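Local structure of 2-oxoadipate dioxygenase/decarboxylase, chloroplastic/amyloplastic (Oryza sativa, 6W1K) at residues I139-Y143 with D172-L176. The protein catalyses the iron(II)-dependent, oxygen-consuming decarboxylation and hydroxylation of 2-oxoadipate to D-2-hydroxyglutarate in lysine catabolism. Residues are numbered along the deposited sequence.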
ATOM      1  N   ILE A 139     -17.667  12.687  14.012  1.00 30.94           N
ATOM      2  CA  ILE A 139     -16.503  12.188  14.727  1.00 30.52           C
ATOM      3  C   ILE A 139     -15.238  12.484  13.923  1.00 29.08           C
ATOM      4  O   ILE A 139     -14.250  13.014  14.441  1.00 29.43           O
ATOM      5  CB  ILE A 139     -16.651  10.680  15.004  1.00 31.94           C
ATOM      6  CG1 ILE A 139     -17.654  10.400  16.109  1.00 34.12           C
ATOM      7  CG2 ILE A 139     -15.269  10.074  15.340  1.00 30.71           C
ATOM      8  CD1 ILE A 139     -18.117   8.958  16.119  1.00 36.11           C
ATOM      9  N   ILE A 140     -15.273  12.194  12.625  1.00 28.72           N
ATOM     10  CA  ILE A 140     -14.101  12.448  11.799  1.00 28.91           C
ATOM     11  C   ILE A 140     -13.805  13.935  11.752  1.00 29.11           C
ATOM     12  O   ILE A 140     -12.642  14.356  11.848  1.00 26.75           O
ATOM     13  CB  ILE A 140     -14.313  11.859  10.392  1.00 29.97           C
ATOM     14  CG1 ILE A 140     -14.265  10.340  10.488  1.00 29.98           C
ATOM     15  CG2 ILE A 140     -13.262  12.378   9.408  1.00 31.91           C
ATOM     16  CD1 ILE A 140     -14.898   9.613   9.281  1.00 30.66           C
ATOM     17  N   GLN A 141     -14.847  14.754  11.605  1.00 28.96           N
ATOM     18  CA  GLN A 141     -14.660  16.197  11.574  1.00 32.01           C
ATOM     19  C   GLN A 141     -14.013  16.703  12.858  1.00 30.06           C
ATOM     20  O   GLN A 141     -13.220  17.650  12.824  1.00 30.25           O
ATOM     21  CB  GLN A 141     -15.991  16.901  11.354  1.00 38.92           C
ATOM     22  CG  GLN A 141     -15.865  18.324  10.929  1.00 50.60           C
ATOM     23  CD  GLN A 141     -15.200  18.478   9.555  1.00 63.20           C
ATOM     24  OE1 GLN A 141     -15.425  17.684   8.626  1.00 60.43           O
ATOM     25  NE2 GLN A 141     -14.362  19.509   9.431  1.00 63.08           N
ATOM     26  N   LYS A 142     -14.376  16.119  14.007  1.00 29.32           N
ATOM     27  CA  LYS A 142     -13.772  16.536  15.272  1.00 29.17           C
ATOM     28  C   LYS A 142     -12.259  16.338  15.233  1.00 28.01           C
ATOM     29  O   LYS A 142     -11.487  17.216  15.645  1.00 27.30           O
ATOM     30  CB  LYS A 142     -14.376  15.753  16.447  1.00 32.89           C
ATOM     31  CG  LYS A 142     -13.651  15.991  17.788  1.00 38.71           C
ATOM     32  CD  LYS A 142     -14.328  15.282  18.965  1.00 44.06           C
ATOM     33  CE  LYS A 142     -14.189  13.768  18.858  1.00 44.34           C
ATOM     34  NZ  LYS A 142     -14.578  13.072  20.147  1.00 43.98           N
ATOM     35  N   TYR A 143     -11.816  15.162  14.788  1.00 26.09           N
ATOM     36  CA  TYR A 143     -10.380  14.915  14.759  1.00 25.67           C
ATOM     37  C   TYR A 143      -9.694  15.777  13.714  1.00 26.66           C
ATOM     38  O   TYR A 143      -8.617  16.337  13.981  1.00 27.39           O
ATOM     39  CB  TYR A 143     -10.117  13.441  14.530  1.00 25.60           C
ATOM     40  CG  TYR A 143     -10.464  12.666  15.756  1.00 27.31           C
ATOM     41  CD1 TYR A 143      -9.624  12.664  16.854  1.00 28.51           C
ATOM     42  CD2 TYR A 143     -11.651  12.009  15.863  1.00 27.70           C
ATOM     43  CE1 TYR A 143      -9.932  11.983  17.996  1.00 30.40           C
ATOM     44  CE2 TYR A 143     -11.952  11.312  16.974  1.00 29.69           C
ATOM     45  CZ  TYR A 143     -11.098  11.302  18.062  1.00 31.43           C
ATOM     46  OH  TYR A 143     -11.400  10.639  19.232  1.00 33.13           O
ATOM     47  N   ASP A 172     -14.988   6.641  20.172  1.00 32.72           N
ATOM     48  CA  ASP A 172     -15.070   7.096  18.788  1.00 31.78           C
ATOM     49  C   ASP A 172     -14.584   6.009  17.833  1.00 30.86           C
ATOM     50  O   ASP A 172     -15.158   5.813  16.753  1.00 30.75           O
ATOM     51  CB  ASP A 172     -14.258   8.370  18.595  1.00 32.11           C
ATOM     52  CG  ASP A 172     -14.916   9.624  19.210  1.00 32.32           C
ATOM     53  OD1 ASP A 172     -16.131   9.599  19.495  1.00 34.33           O
ATOM     54  OD2 ASP A 172     -14.195  10.644  19.371  1.00 32.14           O
ATOM     55  N   PHE A 173     -13.487   5.340  18.195  1.00 29.96           N
ATOM     56  CA  PHE A 173     -13.001   4.197  17.430  1.00 29.75           C
ATOM     57  C   PHE A 173     -14.089   3.132  17.320  1.00 30.78           C
ATOM     58  O   PHE A 173     -14.316   2.574  16.245  1.00 31.35           O
ATOM     59  CB  PHE A 173     -11.746   3.649  18.109  1.00 29.20           C
ATOM     60  CG  PHE A 173     -11.144   2.436  17.438  1.00 29.43           C
ATOM     61  CD1 PHE A 173     -11.370   1.178  17.931  1.00 29.93           C
ATOM     62  CD2 PHE A 173     -10.318   2.577  16.342  1.00 28.38           C
ATOM     63  CE1 PHE A 173     -10.789   0.058  17.319  1.00 29.90           C
ATOM     64  CE2 PHE A 173      -9.728   1.480  15.751  1.00 28.55           C
ATOM     65  CZ  PHE A 173      -9.974   0.220  16.228  1.00 29.06           C
ATOM     66  N   GLN A 174     -14.789   2.870  18.414  1.00 31.53           N
ATOM     67  CA  GLN A 174     -15.853   1.877  18.396  1.00 34.80           C
ATOM     68  C   GLN A 174     -16.935   2.238  17.381  1.00 35.23           C
ATOM     69  O   GLN A 174     -17.391   1.379  16.621  1.00 35.35           O
ATOM     70  CB  GLN A 174     -16.468   1.747  19.783  1.00 38.99           C
ATOM     71  CG  GLN A 174     -15.809   0.766  20.707  1.00 44.40           C
ATOM     72  CD  GLN A 174     -16.520   0.753  22.052  1.00 50.96           C
ATOM     73  OE1 GLN A 174     -16.671   1.805  22.690  1.00 48.94           O
ATOM     74  NE2 GLN A 174     -17.002  -0.419  22.469  1.00 50.55           N
ATOM     75  N   VAL A 175     -17.401   3.494  17.398  1.00 35.78           N
ATOM     76  CA  VAL A 175     -18.470   3.922  16.489  1.00 36.17           C
ATOM     77  C   VAL A 175     -18.024   3.801  15.032  1.00 34.81           C
ATOM     78  O   VAL A 175     -18.777   3.324  14.168  1.00 34.04           O
ATOM     79  CB  VAL A 175     -18.898   5.363  16.827  1.00 39.38           C
ATOM     80  CG1 VAL A 175     -19.809   5.918  15.750  1.00 39.03           C
ATOM     81  CG2 VAL A 175     -19.592   5.415  18.189  1.00 40.54           C
ATOM     82  N   LEU A 176     -16.812   4.247  14.726  1.00 32.70           N
ATOM     83  CA  LEU A 176     -16.333   4.141  13.341  1.00 32.39           C
ATOM     84  C   LEU A 176     -16.162   2.687  12.929  1.00 32.85           C
ATOM     85  O   LEU A 176     -16.536   2.302  11.815  1.00 33.17           O
ATOM     86  CB  LEU A 176     -15.025   4.891  13.188  1.00 31.35           C
ATOM     87  CG  LEU A 176     -15.104   6.415  13.228  1.00 31.59           C
ATOM     88  CD1 LEU A 176     -13.673   6.952  12.990  1.00 30.70           C
ATOM     89  CD2 LEU A 176     -16.093   6.981  12.214  1.00 32.56           C
TER
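Start at Asp172, whose carboxylate reaches from helix 170-179 to two residues of helix 134-147. Its OD2 forms a salt bridge with Lys142 NZ (2.6 Å), which is also a hydrogen bond, and accepts a second hydrogen bond from Tyr143 OH (2.8 Å), approaching the tyrosine ring at its edge. Lys142 spans the gap with chi1 and chi2 both t and chi3 p, whereas Tyr143, at chi1 m, sends its ring across so that its hydroxyl and the lysine ammonium converge on the same oxygen; that hydroxyl is also hydrogen-bonded to Ile169 N, just ahead of the second helix. Beside this polar cluster lies the apolar part. Ile139, in the mt rotamer, extends its CD1 to 3.5 Å from Val175 CG1, while its CG2 lies 4.2 Å from Leu176 CD1. The CA-to-CB bond of Ile140, also mt, points sideways, yet its CD1 lies 4.1 Å from Leu176 CD2. Leu187 of helix 181-189 touches both Tyr143 and Leu176. The axes of segments 139-143 and 172-176 approach to 11.3 Å and cross at -136°, so side chains rather than backbones fill the interface. This is helix-helix packing with a salt bridge at its edge, joining two peripheral helices of this glyoxalase-clan (VOC-like) enzyme.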